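UDP-N-acetylglucosamine 4,6-dehydratase (Vibrio fischeri, PDB 3PVZ) binds NAD and probably acts as a lyase that removes water from the sugar of UDP-N-acetylglucosamine. Local coordinates at residues E128-D139 / M364-I375. Residues are numbered along the deposited sequence; the frame is centred on the assembly and turned at random. Where two conformers were deposited one is given.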
loop_
_atom_site.group_PDB
_atom_site.type_symbol
_atom_site.label_atom_id
_atom_site.label_comp_id
_atom_site.label_asym_id
_atom_site.label_seq_id
_atom_site.Cartn_x
_atom_site.Cartn_y
_atom_site.Cartn_z
ATOM N N GLU A 128 2.481 13.742 -6.751
ATOM C CA GLU A 128 2.568 15.192 -6.753
ATOM C C GLU A 128 1.287 15.971 -6.952
ATOM O O GLU A 128 1.310 17.185 -6.786
ATOM C CB GLU A 128 3.409 15.619 -7.948
ATOM C CG GLU A 128 4.773 15.960 -7.628
ATOM C CD GLU A 128 5.487 16.422 -8.871
ATOM O OE1 GLU A 128 5.033 17.426 -9.467
ATOM O OE2 GLU A 128 6.497 15.777 -9.223
ATOM N N LYS A 129 0.235 15.314 -7.433
ATOM C CA LYS A 129 -1.011 15.989 -7.861
ATOM C C LYS A 129 -1.410 17.100 -6.941
ATOM O O LYS A 129 -1.689 18.206 -7.361
ATOM C CB LYS A 129 -2.200 15.012 -7.801
ATOM C CG LYS A 129 -2.422 14.147 -9.040
ATOM C CD LYS A 129 -3.541 13.085 -8.841
ATOM C CE LYS A 129 -3.681 12.496 -7.444
ATOM N NZ LYS A 129 -4.565 13.323 -6.471
ATOM N N ASP A 130 -1.499 16.740 -5.670
ATOM C CA ASP A 130 -2.224 17.523 -4.699
ATOM C C ASP A 130 -1.334 17.766 -3.508
ATOM O O ASP A 130 -0.368 17.085 -3.327
ATOM C CB ASP A 130 -3.505 16.791 -4.298
ATOM C CG ASP A 130 -3.235 15.522 -3.507
ATOM O OD1 ASP A 130 -3.047 14.447 -4.110
ATOM O OD2 ASP A 130 -3.238 15.597 -2.265
ATOM N N PRO A 131 -1.649 18.774 -2.710
ATOM C CA PRO A 131 -0.703 19.065 -1.662
ATOM C C PRO A 131 -0.726 18.036 -0.507
ATOM O O PRO A 131 0.197 18.002 0.290
ATOM C CB PRO A 131 -1.115 20.471 -1.197
ATOM C CG PRO A 131 -2.512 20.691 -1.672
ATOM C CD PRO A 131 -2.815 19.680 -2.717
ATOM N N PHE A 132 -1.747 17.190 -0.446
ATOM C CA PHE A 132 -1.892 16.298 0.692
ATOM C C PHE A 132 -1.075 15.036 0.452
ATOM O O PHE A 132 -0.289 14.645 1.296
ATOM C CB PHE A 132 -3.369 16.038 0.959
ATOM C CG PHE A 132 -4.226 17.272 0.796
ATOM C CD1 PHE A 132 -4.048 18.367 1.635
ATOM C CD2 PHE A 132 -5.163 17.357 -0.228
ATOM C CE1 PHE A 132 -4.815 19.526 1.475
ATOM C CE2 PHE A 132 -5.932 18.502 -0.390
ATOM C CZ PHE A 132 -5.761 19.585 0.477
ATOM N N THR A 133 -1.194 14.448 -0.721
ATOM C CA THR A 133 -0.333 13.341 -1.096
ATOM C C THR A 133 1.149 13.746 -1.107
ATOM O O THR A 133 2.006 12.980 -0.667
ATOM C CB THR A 133 -0.736 12.750 -2.453
ATOM O OG1 THR A 133 -2.154 12.524 -2.482
ATOM C CG2 THR A 133 -0.043 11.440 -2.665
ATOM N N LEU A 134 1.432 14.965 -1.548
ATOM C CA LEU A 134 2.788 15.491 -1.599
ATOM C C LEU A 134 3.390 15.604 -0.216
ATOM O O LEU A 134 4.561 15.339 -0.025
ATOM C CB LEU A 134 2.753 16.869 -2.259
ATOM C CG LEU A 134 4.026 17.604 -2.685
ATOM C CD1 LEU A 134 4.963 16.720 -3.504
ATOM C CD2 LEU A 134 3.654 18.851 -3.483
HETATM N N MSE A 135 2.595 16.030 0.752
HETATM C CA MSE A 135 3.071 16.141 2.131
HETATM C C MSE A 135 3.334 14.744 2.659
HETATM O O MSE A 135 4.324 14.529 3.319
HETATM C CB MSE A 135 2.064 16.844 3.035
HETATM C CG MSE A 135 2.444 16.975 4.481
HETATM SE SE MSE A 135 4.041 17.997 4.702
HETATM C CE MSE A 135 3.174 19.764 4.836
ATOM N N ARG A 136 2.471 13.791 2.331
ATOM C CA ARG A 136 2.693 12.436 2.787
ATOM C C ARG A 136 4.005 11.859 2.234
ATOM O O ARG A 136 4.681 11.118 2.894
ATOM C CB ARG A 136 1.506 11.514 2.446
ATOM C CG ARG A 136 1.774 10.107 2.906
ATOM C CD ARG A 136 0.642 9.140 2.680
ATOM N NE ARG A 136 1.102 7.809 3.053
ATOM C CZ ARG A 136 0.843 6.686 2.385
ATOM N NH1 ARG A 136 0.129 6.682 1.276
ATOM N NH2 ARG A 136 1.362 5.555 2.783
HETATM N N MSE A 137 4.318 12.188 0.998
HETATM C CA MSE A 137 5.509 11.701 0.318
HETATM C C MSE A 137 6.722 12.273 1.009
HETATM O O MSE A 137 7.730 11.631 1.128
HETATM C CB MSE A 137 5.450 12.128 -1.193
HETATM C CG MSE A 137 6.787 12.389 -1.861
HETATM SE SE MSE A 137 6.675 12.949 -3.742
HETATM C CE MSE A 137 6.495 11.029 -4.263
ATOM N N ILE A 138 6.619 13.510 1.455
ATOM C CA ILE A 138 7.704 14.135 2.205
ATOM C C ILE A 138 7.874 13.427 3.559
ATOM O O ILE A 138 9.005 13.215 3.998
ATOM C CB ILE A 138 7.454 15.634 2.444
ATOM C CG1 ILE A 138 7.628 16.426 1.151
ATOM C CG2 ILE A 138 8.404 16.170 3.499
ATOM C CD1 ILE A 138 6.997 17.782 1.250
ATOM N N ASP A 139 6.763 13.050 4.187
ATOM C CA ASP A 139 6.797 12.413 5.513
ATOM C C ASP A 139 7.382 11.028 5.415
ATOM O O ASP A 139 8.274 10.653 6.223
ATOM C CB ASP A 139 5.397 12.320 6.158
ATOM C CG ASP A 139 4.978 13.603 6.847
ATOM O OD1 ASP A 139 5.874 14.408 7.184
ATOM O OD2 ASP A 139 3.742 13.814 7.055
HETATM N N MSE A 364 3.551 24.239 8.425
HETATM C CA MSE A 364 2.447 23.903 7.558
HETATM C C MSE A 364 1.535 22.904 8.282
HETATM O O MSE A 364 0.327 23.021 8.239
HETATM C CB MSE A 364 2.944 23.316 6.244
HETATM C CG MSE A 364 3.559 24.328 5.295
HETATM SE SE MSE A 364 4.195 23.447 3.672
HETATM C CE MSE A 364 5.988 24.253 3.603
ATOM N N LYS A 365 2.119 21.925 8.953
ATOM C CA LYS A 365 1.328 20.926 9.678
ATOM C C LYS A 365 0.555 21.507 10.869
ATOM O O LYS A 365 -0.495 21.001 11.231
ATOM C CB LYS A 365 2.211 19.798 10.161
ATOM C CG LYS A 365 2.692 18.884 9.043
ATOM C CD LYS A 365 3.580 17.855 9.596
ATOM C CE LYS A 365 4.267 17.042 8.512
ATOM N NZ LYS A 365 5.058 15.882 9.090
ATOM N N THR A 366 1.091 22.557 11.470
ATOM C CA THR A 366 0.475 23.197 12.614
ATOM C C THR A 366 -0.707 23.989 12.123
ATOM O O THR A 366 -1.777 23.922 12.716
ATOM C CB THR A 366 1.469 24.111 13.336
ATOM O OG1 THR A 366 2.445 23.296 13.993
ATOM C CG2 THR A 366 0.768 25.016 14.370
ATOM N N ASP A 367 -0.517 24.697 11.013
ATOM C CA ASP A 367 -1.563 25.505 10.422
ATOM C C ASP A 367 -2.727 24.671 9.868
ATOM O O ASP A 367 -3.812 25.203 9.608
ATOM C CB ASP A 367 -0.975 26.406 9.324
ATOM C CG ASP A 367 0.135 27.334 9.846
ATOM O OD1 ASP A 367 0.250 27.504 11.078
ATOM O OD2 ASP A 367 0.904 27.877 9.024
ATOM N N ARG A 368 -2.500 23.372 9.712
ATOM C CA ARG A 368 -3.481 22.415 9.194
ATOM C C ARG A 368 -3.879 22.759 7.781
ATOM O O ARG A 368 -4.911 22.299 7.296
ATOM C CB ARG A 368 -4.749 22.291 10.066
ATOM C CG ARG A 368 -4.580 22.169 11.589
ATOM C CD ARG A 368 -3.568 21.166 12.026
ATOM N NE ARG A 368 -4.121 19.928 12.587
ATOM C CZ ARG A 368 -3.367 18.992 13.175
ATOM N NH1 ARG A 368 -2.053 19.188 13.296
ATOM N NH2 ARG A 368 -3.915 17.874 13.670
ATOM N N GLN A 369 -3.057 23.562 7.119
ATOM C CA GLN A 369 -3.343 24.021 5.755
ATOM C C GLN A 369 -2.054 24.453 5.077
ATOM O O GLN A 369 -1.186 25.056 5.717
ATOM C CB GLN A 369 -4.372 25.176 5.757
ATOM C CG GLN A 369 -3.795 26.610 5.896
ATOM C CD GLN A 369 -4.731 27.589 6.636
ATOM O OE1 GLN A 369 -5.949 27.628 6.402
ATOM N NE2 GLN A 369 -4.149 28.386 7.538
ATOM N N TRP A 370 -1.964 24.164 3.789
ATOM C CA TRP A 370 -0.828 24.498 2.984
ATOM C C TRP A 370 -1.195 24.273 1.509
ATOM O O TRP A 370 -2.154 23.556 1.188
ATOM C CB TRP A 370 0.384 23.654 3.390
ATOM C CG TRP A 370 0.225 22.192 3.202
ATOM C CD1 TRP A 370 0.496 21.500 2.091
ATOM C CD2 TRP A 370 -0.205 21.229 4.180
ATOM N NE1 TRP A 370 0.258 20.167 2.283
ATOM C CE2 TRP A 370 -0.173 19.973 3.562
ATOM C CE3 TRP A 370 -0.594 21.312 5.514
ATOM C CZ2 TRP A 370 -0.540 18.799 4.219
ATOM C CZ3 TRP A 370 -0.959 20.160 6.168
ATOM C CH2 TRP A 370 -0.932 18.909 5.517
ATOM N N THR A 371 -0.429 24.899 0.624
ATOM C CA THR A 371 -0.669 24.836 -0.805
ATOM C C THR A 371 0.452 24.034 -1.421
ATOM O O THR A 371 1.547 23.971 -0.859
ATOM C CB THR A 371 -0.618 26.226 -1.411
ATOM O OG1 THR A 371 0.654 26.799 -1.116
ATOM C CG2 THR A 371 -1.752 27.149 -0.850
ATOM N N LYS A 372 0.198 23.440 -2.583
ATOM C CA LYS A 372 1.257 22.805 -3.343
ATOM C C LYS A 372 2.413 23.778 -3.564
ATOM O O LYS A 372 3.575 23.446 -3.351
ATOM C CB LYS A 372 0.748 22.315 -4.703
ATOM C CG LYS A 372 1.914 21.823 -5.594
ATOM C CD LYS A 372 1.520 20.858 -6.686
ATOM C CE LYS A 372 2.769 20.095 -7.154
ATOM N NZ LYS A 372 2.564 19.334 -8.407
ATOM N N GLU A 373 2.077 24.986 -3.988
ATOM C CA GLU A 373 3.083 25.941 -4.418
ATOM C C GLU A 373 3.949 26.434 -3.267
ATOM O O GLU A 373 5.076 26.830 -3.473
ATOM C CB GLU A 373 2.410 27.105 -5.168
ATOM C CG GLU A 373 1.966 26.700 -6.591
ATOM C CD GLU A 373 3.159 26.488 -7.550
ATOM O OE1 GLU A 373 3.928 27.466 -7.753
ATOM O OE2 GLU A 373 3.330 25.349 -8.086
ATOM N N GLU A 374 3.422 26.402 -2.052
ATOM C CA GLU A 374 4.229 26.658 -0.866
ATOM C C GLU A 374 5.345 25.606 -0.710
ATOM O O GLU A 374 6.480 25.938 -0.354
ATOM C CB GLU A 374 3.327 26.597 0.354
ATOM C CG GLU A 374 3.738 27.453 1.513
ATOM C CD GLU A 374 2.805 27.281 2.683
ATOM O OE1 GLU A 374 1.694 26.725 2.483
ATOM O OE2 GLU A 374 3.201 27.677 3.806
ATOM N N ILE A 375 5.011 24.342 -0.969
ATOM C CA ILE A 375 5.999 23.259 -0.862
ATOM C C ILE A 375 7.047 23.398 -1.974
ATOM O O ILE A 375 8.253 23.350 -1.705
ATOM C CB ILE A 375 5.356 21.848 -0.921
ATOM C CG1 ILE A 375 4.218 21.706 0.101
ATOM C CG2 ILE A 375 6.422 20.762 -0.660
ATOM C CD1 ILE A 375 3.719 20.291 0.284
#
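Glu128 meets Lys372 twice: the ammonium NZ lies 3.0 Å from the backbone O of Glu128, above the plane of that carbonyl, and makes a weaker, 3.3 Å salt bridge to its OE1. OE2 of Glu128 turns to the backbone N of Met174. Lysine suits this place because its long, extended chain first lies across Leu134 CD2 and then delivers its charge. Asp130 N-caps helix 131-154, its OD2 taking the amides of Phe132 and Thr133 from one face of the carboxylate. Pro131, apt in a first turn because it has no amide hydrogen to offer, sets CB against Lys372 N and the indole of Trp370. Pro131 O accepts Met135 N and, from the opposite face, Trp370 NE1, the latter at 2.9 Å and a nearly straight 167°. That bond lies in the indole plane and satisfies the one polar atom of a buried ring. Leu134 CG and CD2 meet Ile375 CD1 tip to tip. Over one indole face comes the selenomethionine Met135: CB and CG touch CZ2, then the flexible chain bends (chi2 61°, chi3 89°) to bring methyl CE 3.7 Å from the centroid of the five-membered ring, a CH-pi contact. Ile138 CD1 meets Ile375 CG2, again tip to tip, at 3.6 Å; branched aliphatics suit this buried apolar seam. At its partly exposed end, Asp139 OD1 receives extended Lys365 on its syn side, pairing opposite charges. The C-terminal helices 351-367 and 372-382 thus pack on the start of helix 131-154 in the Rossmann-type domain; helix 174-189 borders Leu134 and Ile375, and Ala105 of the second subunit packs on Trp370.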